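Local coordinates for protein ATP-dependent DNA helicase (Mycobacterium smegmatis, PDB 5V9X) that probably uses ATP hydrolysis to move 3'-to-5' along a single-stranded DNA tracking strand and unwind RNA:DNA hybrids, at residues 666-671 / 864-869; 265-270 / 431-436; 674-679 / 858-863. All coordinates share one frame; numbering follows the deposited sequence.

In the fold
Following the chain from its N terminus, contact 2 comes first: the loop 265-270, just after strand 256-262, meets the start of helix 433-448, which closes a loop of 160 residues around much of the parallel sheet that holds strands 256-262 and 424-429. Contact 1 opens later, on helix 661-676, and is closed by helix 865-870 near the C terminus. Contact 3 uses the end of that same helix 661-676 and strand 854-859, so its loop lies wholly within that of contact 1, and no two loops cross. Contacts 1 and 2 are joined by the salt bridge Glu671-Arg433. The three contacts together tie this parallel sheet, helix 661-676, the mixed C-terminal sheet and the DNA-facing helix 865-870.

Contact 1 (666-671 / 864-869); sequences HQLLRE and SPFAAS. With nucleotides of chain B.
Leu668 and Pro865 lie alongside each other, their side chains pointing opposite ways, with Leu668 CD1 3.9 Å from Pro865 CB, and this pair forms the firm middle of the contact. The leucine CG lies anti to its backbone N (chi1 172°), which sends the branched end out toward the short helix. The same methyl, Leu668 CD1, also reaches the edge of the neighbouring aromatic ring, 4.1 Å from Phe866 CE1 and near the ring plane. Leu669 closes on that ring more distantly and obliquely, CD2 to Phe866 CZ at 4.3 Å. Both leucines are buried, as suits branched apolar residues between two helices.

The flank of Glu671 and Pro865, both partly exposed, is the looser one. Glu671 CB packs 3.8 Å from Pro865 CG, the two side chains crossing at about a right angle, while the extended chain carries the carboxylate past the proline to a salt bridge with Arg433. Proline fits the first turn because an N-H there would find no carbonyl of the helix to bond, and proline has none. Ser864 is the N-cap, its OG accepting from Ala867 N at 3.2 Å. One turn further on, the Ala868 methyl and Ser869 come near the bases of DA2 and DC3 of chain B.

This is thus an N-capped helix on the path of the DNA strand, packed nearly perpendicular to helix 661-676: the axes of the two short helical segments come within 10.6 Å, at 103° between their directions. Helix 433-448 packs against both through Arg433, and strand 697-702 supports Phe866 and Ala867 through His702.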
loop_
_atom_site.group_PDB
_atom_site.type_symbol
_atom_site.label_atom_id
_atom_site.label_comp_id
_atom_site.label_asym_id
_atom_site.label_seq_id
_atom_site.Cartn_x
_atom_site.Cartn_y
_atom_site.Cartn_z
ATOM N N HIS A 666 3.250 -4.618 30.386
ATOM C CA HIS A 666 2.585 -4.538 31.681
ATOM C C HIS A 666 2.857 -3.199 32.351
ATOM O O HIS A 666 1.936 -2.537 32.844
ATOM C CB HIS A 666 3.046 -5.690 32.575
ATOM C CG HIS A 666 2.255 -5.827 33.838
ATOM N ND1 HIS A 666 2.367 -4.942 34.888
ATOM C CD2 HIS A 666 1.340 -6.750 34.220
ATOM C CE1 HIS A 666 1.552 -5.310 35.860
ATOM N NE2 HIS A 666 0.917 -6.403 35.480
ATOM N N GLN A 667 4.124 -2.782 32.375
ATOM C CA GLN A 667 4.473 -1.507 32.989
ATOM C C GLN A 667 3.806 -0.345 32.264
ATOM O O GLN A 667 3.329 0.602 32.900
ATOM C CB GLN A 667 5.989 -1.328 32.999
ATOM C CG GLN A 667 6.445 -0.106 33.764
ATOM C CD GLN A 667 7.773 0.425 33.275
ATOM O OE1 GLN A 667 8.376 -0.128 32.355
ATOM N NE2 GLN A 667 8.234 1.512 33.883
ATOM N N LEU A 668 3.766 -0.402 30.931
ATOM C CA LEU A 668 3.137 0.664 30.156
ATOM C C LEU A 668 1.670 0.823 30.530
ATOM O O LEU A 668 1.198 1.935 30.788
ATOM C CB LEU A 668 3.281 0.374 28.661
ATOM C CG LEU A 668 2.511 1.279 27.700
ATOM C CD1 LEU A 668 3.014 2.710 27.783
ATOM C CD2 LEU A 668 2.621 0.751 26.283
ATOM N N LEU A 669 0.932 -0.288 30.572
ATOM C CA LEU A 669 -0.491 -0.214 30.882
ATOM C C LEU A 669 -0.723 0.145 32.343
ATOM O O LEU A 669 -1.658 0.887 32.663
ATOM C CB LEU A 669 -1.166 -1.537 30.531
ATOM C CG LEU A 669 -1.052 -1.901 29.051
ATOM C CD1 LEU A 669 -1.636 -3.275 28.778
ATOM C CD2 LEU A 669 -1.732 -0.843 28.197
ATOM N N ARG A 670 0.117 -0.370 33.243
ATOM C CA ARG A 670 0.017 0.008 34.649
ATOM C C ARG A 670 0.189 1.512 34.823
ATOM O O ARG A 670 -0.638 2.172 35.462
ATOM C CB ARG A 670 1.055 -0.755 35.476
ATOM C CG ARG A 670 1.067 -0.370 36.946
ATOM C CD ARG A 670 2.031 -1.220 37.759
ATOM N NE ARG A 670 3.395 -1.183 37.240
ATOM C CZ ARG A 670 4.227 -0.154 37.385
ATOM N NH1 ARG A 670 3.834 0.937 38.026
ATOM N NH2 ARG A 670 5.452 -0.217 36.881
ATOM N N GLU A 671 1.255 2.074 34.243
ATOM C CA GLU A 671 1.503 3.508 34.374
ATOM C C GLU A 671 0.390 4.328 33.735
ATOM O O GLU A 671 -0.009 5.367 34.272
ATOM C CB GLU A 671 2.848 3.873 33.753
ATOM C CG GLU A 671 4.058 3.347 34.501
ATOM C CD GLU A 671 5.356 3.855 33.910
ATOM O OE1 GLU A 671 5.388 5.019 33.457
ATOM O OE2 GLU A 671 6.342 3.089 33.887
ATOM N N SER A 864 0.410 11.681 30.736
ATOM C CA SER A 864 0.379 10.232 30.885
ATOM C C SER A 864 1.272 9.589 29.828
ATOM O O SER A 864 1.668 10.262 28.864
ATOM C CB SER A 864 -1.059 9.720 30.762
ATOM O OG SER A 864 -1.547 9.875 29.441
ATOM N N PRO A 865 1.625 8.306 29.969
ATOM C CA PRO A 865 2.414 7.652 28.912
ATOM C C PRO A 865 1.794 7.761 27.526
ATOM O O PRO A 865 2.514 8.015 26.551
ATOM C CB PRO A 865 2.484 6.196 29.389
ATOM C CG PRO A 865 2.403 6.289 30.865
ATOM C CD PRO A 865 1.472 7.442 31.154
ATOM N N PHE A 866 0.474 7.584 27.412
ATOM C CA PHE A 866 -0.174 7.697 26.108
ATOM C C PHE A 866 -0.129 9.128 25.592
ATOM O O PHE A 866 0.107 9.359 24.400
ATOM C CB PHE A 866 -1.620 7.206 26.185
ATOM C CG PHE A 866 -1.759 5.709 26.226
ATOM C CD1 PHE A 866 -0.675 4.895 26.515
ATOM C CD2 PHE A 866 -2.980 5.113 25.961
ATOM C CE1 PHE A 866 -0.809 3.521 26.549
ATOM C CE2 PHE A 866 -3.120 3.739 25.991
ATOM C CZ PHE A 866 -2.033 2.942 26.285
ATOM N N ALA A 867 -0.365 10.103 26.473
ATOM C CA ALA A 867 -0.270 11.501 26.074
ATOM C C ALA A 867 1.155 11.862 25.684
ATOM O O ALA A 867 1.373 12.595 24.713
ATOM C CB ALA A 867 -0.762 12.406 27.204
ATOM N N ALA A 868 2.139 11.354 26.431
ATOM C CA ALA A 868 3.536 11.608 26.095
ATOM C C ALA A 868 3.875 11.077 24.709
ATOM O O ALA A 868 4.627 11.711 23.961
ATOM C CB ALA A 868 4.451 10.979 27.146
ATOM N N SER A 869 3.325 9.916 24.349
ATOM C CA SER A 869 3.601 9.338 23.037
ATOM C C SER A 869 3.036 10.207 21.919
ATOM O O SER A 869 3.695 10.417 20.893
ATOM C CB SER A 869 3.029 7.923 22.965
ATOM O OG SER A 869 3.343 7.299 21.732
ATOM P P DA B 2 16.595 10.204 26.797
ATOM O OP1 DA B 2 17.313 9.040 27.363
ATOM O OP2 DA B 2 17.345 11.239 26.051
ATOM O "O5'" DA B 2 15.406 9.676 25.860
ATOM C "C5'" DA B 2 15.624 9.491 24.460
ATOM C "C4'" DA B 2 14.640 8.484 23.886
ATOM O "O4'" DA B 2 13.331 8.699 24.475
ATOM C "C3'" DA B 2 14.425 8.575 22.377
ATOM O "O3'" DA B 2 14.079 7.296 21.854
ATOM C "C2'" DA B 2 13.248 9.533 22.289
ATOM C "C1'" DA B 2 12.411 9.048 23.461
ATOM N N9 DA B 2 11.501 10.059 23.983
ATOM C C8 DA B 2 11.813 11.334 24.364
ATOM N N7 DA B 2 10.785 12.023 24.797
ATOM C C5 DA B 2 9.724 11.137 24.694
ATOM C C6 DA B 2 8.354 11.259 24.996
ATOM N N6 DA B 2 7.803 12.375 25.485
ATOM N N1 DA B 2 7.567 10.184 24.775
ATOM C C2 DA B 2 8.122 9.068 24.285
ATOM N N3 DA B 2 9.393 8.836 23.963
ATOM C C4 DA B 2 10.149 9.922 24.194
ATOM P P DC B 3 14.762 6.758 20.502
ATOM O OP1 DC B 3 15.310 5.415 20.791
ATOM O OP2 DC B 3 15.653 7.823 19.993
ATOM O "O5'" DC B 3 13.542 6.573 19.480
ATOM C "C5'" DC B 3 13.671 5.654 18.393
ATOM C "C4'" DC B 3 12.617 5.891 17.320
ATOM O "O4'" DC B 3 11.288 5.818 17.902
ATOM C "C3'" DC B 3 12.695 7.240 16.599
ATOM O "O3'" DC B 3 12.464 7.055 15.202
ATOM C "C2'" DC B 3 11.561 8.035 17.244
ATOM C "C1'" DC B 3 10.539 6.938 17.490
ATOM N N1 DC B 3 9.548 7.262 18.554
ATOM C C2 DC B 3 8.230 7.578 18.203
ATOM O O2 DC B 3 7.907 7.588 17.008
ATOM N N3 DC B 3 7.340 7.866 19.185
ATOM C C4 DC B 3 7.725 7.844 20.462
ATOM N N4 DC B 3 6.813 8.136 21.396
ATOM C C5 DC B 3 9.064 7.524 20.838
ATOM C C6 DC B 3 9.930 7.240 19.862
#

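Contact 2 (265-270 / 431-436); sequences PDMANL and KHRTDL. With nucleotides of chain B.
Met267 bends at its last torsion (chi3 -75°), and this turns its methyl onto the first turn of helix 433-448, CE lying 3.9 Å from Arg433 CA and 3.8 Å from Leu436 CD2. Arg433 is bent twice, at chi2 (-121°) and chi3 (-94°), which lays its guanidinium flat against Ala268: the alanine CB stands over the centre of one face, 3.6 Å from Arg433 CZ. A small methyl suits this place. The charged end makes a salt bridge to Glu671 of helix 661-676. Methionine's flexible chain fits the uneven surface of a helix start, and Asp266 shapes its own loop as an Asx turn, OD1 accepting from Ala268 N at 2.9 Å.

On the DNA side, the base of DC3 of chain B lies over one face of the His432 ring, and Asp435 CB covers the opposite face. Lys431 NZ gives a hydrogen bond of 3.1 Å to OP1 of DC4 of chain B.

The loop after strand 256-262 thus meets the helix after strand 424-429, consistent with the second RecA-like domain of a superfamily 2 helicase. On the side of strand 256-262, Leu436 rests on Val260 and Val262 and on Leu665 of helix 661-676, while Asn664 of that helix accepts from the Met267 amide.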
loop_
_atom_site.group_PDB
_atom_site.type_symbol
_atom_site.label_atom_id
_atom_site.label_comp_id
_atom_site.label_asym_id
_atom_site.label_seq_id
_atom_site.Cartn_x
_atom_site.Cartn_y
_atom_site.Cartn_z
ATOM N N PRO A 265 15.054 -3.577 29.254
ATOM C CA PRO A 265 14.125 -3.919 30.342
ATOM C C PRO A 265 13.074 -2.851 30.599
ATOM O O PRO A 265 11.983 -3.154 31.094
ATOM C CB PRO A 265 15.054 -4.085 31.551
ATOM C CG PRO A 265 16.210 -3.197 31.247
ATOM C CD PRO A 265 16.406 -3.277 29.758
ATOM N N ASP A 266 13.390 -1.599 30.276
ATOM C CA ASP A 266 12.470 -0.490 30.516
ATOM C C ASP A 266 12.654 0.518 29.392
ATOM O O ASP A 266 13.667 1.224 29.352
ATOM C CB ASP A 266 12.723 0.147 31.881
ATOM C CG ASP A 266 11.670 1.175 32.258
ATOM O OD1 ASP A 266 10.773 1.454 31.435
ATOM O OD2 ASP A 266 11.739 1.702 33.388
ATOM N N MET A 267 11.680 0.584 28.484
ATOM C CA MET A 267 11.749 1.541 27.387
ATOM C C MET A 267 11.511 2.972 27.853
ATOM O O MET A 267 11.854 3.910 27.126
ATOM C CB MET A 267 10.741 1.167 26.298
ATOM C CG MET A 267 11.047 -0.158 25.621
ATOM S SD MET A 267 9.934 -0.567 24.264
ATOM C CE MET A 267 8.473 -1.062 25.164
ATOM N N ALA A 268 10.935 3.159 29.043
ATOM C CA ALA A 268 10.700 4.501 29.563
ATOM C C ALA A 268 11.948 5.092 30.203
ATOM O O ALA A 268 12.164 6.308 30.127
ATOM C CB ALA A 268 9.554 4.476 30.576
ATOM N N ASN A 269 12.769 4.258 30.836
ATOM C CA ASN A 269 14.033 4.666 31.447
ATOM C C ASN A 269 15.134 3.853 30.773
ATOM O O ASN A 269 15.475 2.754 31.216
ATOM C CB ASN A 269 14.009 4.456 32.968
ATOM C CG ASN A 269 15.394 4.511 33.596
ATOM O OD1 ASN A 269 16.287 5.211 33.115
ATOM N ND2 ASN A 269 15.576 3.762 34.678
ATOM N N LEU A 270 15.683 4.396 29.690
ATOM C CA LEU A 270 16.741 3.732 28.943
ATOM C C LEU A 270 18.095 4.093 29.538
ATOM O O LEU A 270 18.359 5.264 29.834
ATOM C CB LEU A 270 16.690 4.131 27.467
ATOM C CG LEU A 270 15.521 3.607 26.632
ATOM C CD1 LEU A 270 15.320 4.467 25.395
ATOM C CD2 LEU A 270 15.757 2.158 26.239
ATOM N N LYS A 431 9.670 0.001 18.141
ATOM C CA LYS A 431 10.573 1.137 18.268
ATOM C C LYS A 431 10.404 1.879 19.586
ATOM O O LYS A 431 11.388 2.407 20.121
ATOM C CB LYS A 431 10.362 2.119 17.109
ATOM C CG LYS A 431 10.873 1.619 15.767
ATOM C CD LYS A 431 10.487 2.557 14.627
ATOM C CE LYS A 431 11.109 3.932 14.780
ATOM N NZ LYS A 431 10.795 4.821 13.624
ATOM N N HIS A 432 9.188 1.929 20.122
ATOM C CA HIS A 432 8.916 2.647 21.362
ATOM C C HIS A 432 7.738 1.982 22.065
ATOM O O HIS A 432 7.241 0.938 21.632
ATOM C CB HIS A 432 8.666 4.133 21.082
ATOM C CG HIS A 432 7.602 4.384 20.061
ATOM N ND1 HIS A 432 7.833 4.285 18.706
ATOM C CD2 HIS A 432 6.302 4.735 20.197
ATOM C CE1 HIS A 432 6.721 4.561 18.050
ATOM N NE2 HIS A 432 5.777 4.840 18.931
ATOM N N ARG A 433 7.282 2.606 23.153
ATOM C CA ARG A 433 6.320 1.966 24.046
ATOM C C ARG A 433 5.005 1.658 23.335
ATOM O O ARG A 433 4.570 0.503 23.287
ATOM C CB ARG A 433 6.089 2.846 25.274
ATOM C CG ARG A 433 7.326 3.003 26.149
ATOM C CD ARG A 433 7.074 2.503 27.561
ATOM N NE ARG A 433 6.669 3.576 28.466
ATOM C CZ ARG A 433 6.250 3.382 29.713
ATOM N NH1 ARG A 433 6.172 2.152 30.204
ATOM N NH2 ARG A 433 5.906 4.416 30.468
ATOM N N THR A 434 4.348 2.680 22.778
ATOM C CA THR A 434 3.065 2.437 22.121
ATOM C C THR A 434 3.211 1.641 20.832
ATOM O O THR A 434 2.224 1.068 20.359
ATOM C CB THR A 434 2.341 3.751 21.822
ATOM O OG1 THR A 434 3.120 4.538 20.910
ATOM C CG2 THR A 434 2.104 4.527 23.108
ATOM N N ASP A 435 4.410 1.599 20.245
ATOM C CA ASP A 435 4.622 0.728 19.097
ATOM C C ASP A 435 4.571 -0.738 19.507
ATOM O O ASP A 435 4.203 -1.595 18.695
ATOM C CB ASP A 435 5.957 1.051 18.426
ATOM C CG ASP A 435 6.138 0.324 17.104
ATOM O OD1 ASP A 435 5.129 -0.126 16.522
ATOM O OD2 ASP A 435 7.295 0.196 16.651
ATOM N N LEU A 436 4.931 -1.041 20.757
ATOM C CA LEU A 436 4.853 -2.414 21.247
ATOM C C LEU A 436 3.427 -2.943 21.178
ATOM O O LEU A 436 3.201 -4.100 20.802
ATOM C CB LEU A 436 5.394 -2.487 22.674
ATOM C CG LEU A 436 5.211 -3.784 23.463
ATOM C CD1 LEU A 436 5.908 -4.941 22.774
ATOM C CD2 LEU A 436 5.725 -3.612 24.885
ATOM P P DC B 3 14.762 6.758 20.502
ATOM O OP1 DC B 3 15.310 5.415 20.791
ATOM O OP2 DC B 3 15.653 7.823 19.993
ATOM O "O5'" DC B 3 13.542 6.573 19.480
ATOM C "C5'" DC B 3 13.671 5.654 18.393
ATOM C "C4'" DC B 3 12.617 5.891 17.320
ATOM O "O4'" DC B 3 11.288 5.818 17.902
ATOM C "C3'" DC B 3 12.695 7.240 16.599
ATOM O "O3'" DC B 3 12.464 7.055 15.202
ATOM C "C2'" DC B 3 11.561 8.035 17.244
ATOM C "C1'" DC B 3 10.539 6.938 17.490
ATOM N N1 DC B 3 9.548 7.262 18.554
ATOM C C2 DC B 3 8.230 7.578 18.203
ATOM O O2 DC B 3 7.907 7.588 17.008
ATOM N N3 DC B 3 7.340 7.866 19.185
ATOM C C4 DC B 3 7.725 7.844 20.462
ATOM N N4 DC B 3 6.813 8.136 21.396
ATOM C C5 DC B 3 9.064 7.524 20.838
ATOM C C6 DC B 3 9.930 7.240 19.862
ATOM P P DC B 4 13.677 7.155 14.151
ATOM O OP1 DC B 4 13.230 6.509 12.896
ATOM O OP2 DC B 4 14.899 6.673 14.829
ATOM O "O5'" DC B 4 13.827 8.728 13.877
ATOM C "C5'" DC B 4 12.809 9.435 13.169
ATOM C "C4'" DC B 4 12.699 10.868 13.667
ATOM O "O4'" DC B 4 12.701 10.867 15.104
ATOM C "C3'" DC B 4 13.851 11.784 13.260
ATOM O "O3'" DC B 4 13.468 12.586 12.143
ATOM C "C2'" DC B 4 14.120 12.652 14.507
ATOM C "C1'" DC B 4 13.137 12.122 15.555
ATOM N N1 DC B 4 13.746 11.948 16.908
ATOM C C2 DC B 4 13.678 12.989 17.843
ATOM O O2 DC B 4 13.111 14.044 17.532
ATOM N N3 DC B 4 14.237 12.810 19.067
ATOM C C4 DC B 4 14.839 11.656 19.365
ATOM N N4 DC B 4 15.375 11.527 20.582
ATOM C C5 DC B 4 14.917 10.585 18.426
ATOM C C6 DC B 4 14.363 10.772 17.223
#

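Contact 3 (674-679 / 858-863); sequences EATGVV and VETATP
The C-terminal end of helix 661-676 packs here against strand 854-859, the edge strand of the mixed sheet, and the extended chain that follows it. Thr676 and Val858 carry the contact, their side chains crossing at about a right angle. Thr676 CG2 meets Val858 CG1 at 3.7 Å, and Thr676 CB lies 3.9 Å from the same methyl. The valine CG1 sits between its backbone N and carbonyl carbon (chi1 62°), a placement that presents this branch to the threonine, while CG2 lies over the backbone at Ala675 and Thr676. Further along, Thr860 CG2 approaches Ala675 O at 3.4 Å.

Residue types follow from these roles. Val858 and Thr860 are beta-branched and sit comfortably in extended chain, and each offers a compact methyl to the helix end. Thr676 combines a methyl for the strand with a hydroxyl that donates to Val678 O, nearly along the C=O axis, bridging the turn after the helix; Gln672 O is a second carbonyl beside it. Gly677 leaves helical geometry with a positive phi (78°), a conformation that glycine adopts most easily, and the chain turns away toward strand 684-691.

In that strand, Val687 and Arg689 pair with the Val858 backbone and Arg689 with that of Thr860, while Glu688 binds the Thr860 hydroxyl. No hydrogen bond links the two segments themselves. The hydroxyls of Thr676 and Thr860 are bonded within their own surroundings, which leaves methyl-to-methyl and methyl-to-carbonyl packing over a modest 160 Å². The fit therefore probably depends on the shapes of the methyl groups, positioned by the bonds on each side.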
loop_
_atom_site.group_PDB
_atom_site.type_symbol
_atom_site.label_atom_id
_atom_site.label_comp_id
_atom_site.label_asym_id
_atom_site.label_seq_id
_atom_site.Cartn_x
_atom_site.Cartn_y
_atom_site.Cartn_z
ATOM N N GLU A 674 -2.336 4.169 36.132
ATOM C CA GLU A 674 -2.062 5.029 37.279
ATOM C C GLU A 674 -2.231 6.503 36.934
ATOM O O GLU A 674 -2.509 7.317 37.821
ATOM C CB GLU A 674 -0.650 4.779 37.806
ATOM C CG GLU A 674 -0.431 3.399 38.397
ATOM C CD GLU A 674 1.019 3.155 38.769
ATOM O OE1 GLU A 674 1.842 4.077 38.593
ATOM O OE2 GLU A 674 1.336 2.040 39.235
ATOM N N ALA A 675 -2.071 6.868 35.665
ATOM C CA ALA A 675 -2.118 8.273 35.286
ATOM C C ALA A 675 -3.533 8.762 34.988
ATOM O O ALA A 675 -3.892 9.877 35.384
ATOM C CB ALA A 675 -1.212 8.518 34.078
ATOM N N THR A 676 -4.349 7.957 34.300
ATOM C CA THR A 676 -5.706 8.360 33.943
ATOM C C THR A 676 -6.767 7.455 34.569
ATOM O O THR A 676 -7.933 7.511 34.166
ATOM C CB THR A 676 -5.893 8.392 32.426
ATOM O OG1 THR A 676 -5.581 7.110 31.866
ATOM C CG2 THR A 676 -4.996 9.449 31.797
ATOM N N GLY A 677 -6.398 6.620 35.540
ATOM C CA GLY A 677 -7.368 5.759 36.180
ATOM C C GLY A 677 -7.729 4.553 35.338
ATOM O O GLY A 677 -7.655 3.411 35.808
ATOM N N VAL A 678 -8.113 4.797 34.084
ATOM C CA VAL A 678 -8.449 3.752 33.127
ATOM C C VAL A 678 -7.631 3.983 31.865
ATOM O O VAL A 678 -7.082 5.064 31.640
ATOM C CB VAL A 678 -9.956 3.723 32.794
ATOM C CG1 VAL A 678 -10.778 3.499 34.058
ATOM C CG2 VAL A 678 -10.371 5.016 32.101
ATOM N N VAL A 679 -7.563 2.952 31.030
ATOM C CA VAL A 679 -6.809 3.048 29.783
ATOM C C VAL A 679 -7.776 3.147 28.608
ATOM O O VAL A 679 -8.866 2.555 28.638
ATOM C CB VAL A 679 -5.838 1.866 29.618
ATOM C CG1 VAL A 679 -5.021 1.667 30.890
ATOM C CG2 VAL A 679 -6.577 0.588 29.234
ATOM N N VAL A 858 -10.273 13.479 32.711
ATOM C CA VAL A 858 -9.271 13.413 33.766
ATOM C C VAL A 858 -8.288 14.558 33.569
ATOM O O VAL A 858 -7.945 14.912 32.436
ATOM C CB VAL A 858 -8.550 12.046 33.786
ATOM C CG1 VAL A 858 -7.801 11.802 32.480
ATOM C CG2 VAL A 858 -7.612 11.944 34.983
ATOM N N GLU A 859 -7.866 15.162 34.675
ATOM C CA GLU A 859 -6.831 16.183 34.669
ATOM C C GLU A 859 -5.573 15.610 35.305
ATOM O O GLU A 859 -5.625 15.068 36.414
ATOM C CB GLU A 859 -7.282 17.442 35.414
ATOM C CG GLU A 859 -6.196 18.500 35.529
ATOM C CD GLU A 859 -6.720 19.825 36.045
ATOM O OE1 GLU A 859 -7.924 20.104 35.855
ATOM O OE2 GLU A 859 -5.930 20.586 36.641
ATOM N N THR A 860 -4.455 15.724 34.599
ATOM C CA THR A 860 -3.184 15.179 35.046
ATOM C C THR A 860 -2.200 16.308 35.330
ATOM O O THR A 860 -2.266 17.379 34.721
ATOM C CB THR A 860 -2.596 14.226 34.000
ATOM O OG1 THR A 860 -2.724 14.807 32.696
ATOM C CG2 THR A 860 -3.326 12.890 34.028
ATOM N N ALA A 861 -1.295 16.059 36.277
ATOM C CA ALA A 861 -0.249 17.032 36.575
ATOM C C ALA A 861 0.855 17.006 35.530
ATOM O O ALA A 861 1.483 18.039 35.268
ATOM C CB ALA A 861 0.334 16.770 37.965
ATOM N N THR A 862 1.099 15.847 34.927
ATOM C CA THR A 862 2.099 15.653 33.891
ATOM C C THR A 862 1.546 14.654 32.886
ATOM O O THR A 862 0.771 13.764 33.260
ATOM C CB THR A 862 3.432 15.154 34.480
ATOM O OG1 THR A 862 4.399 14.979 33.438
ATOM C CG2 THR A 862 3.240 13.839 35.225
ATOM N N PRO A 863 1.892 14.795 31.607
ATOM C CA PRO A 863 1.317 13.915 30.580
ATOM C C PRO A 863 1.497 12.436 30.897
ATOM O O PRO A 863 2.581 11.987 31.278
ATOM C CB PRO A 863 2.081 14.314 29.313
ATOM C CG PRO A 863 2.433 15.737 29.534
ATOM C CD PRO A 863 2.688 15.885 31.011
#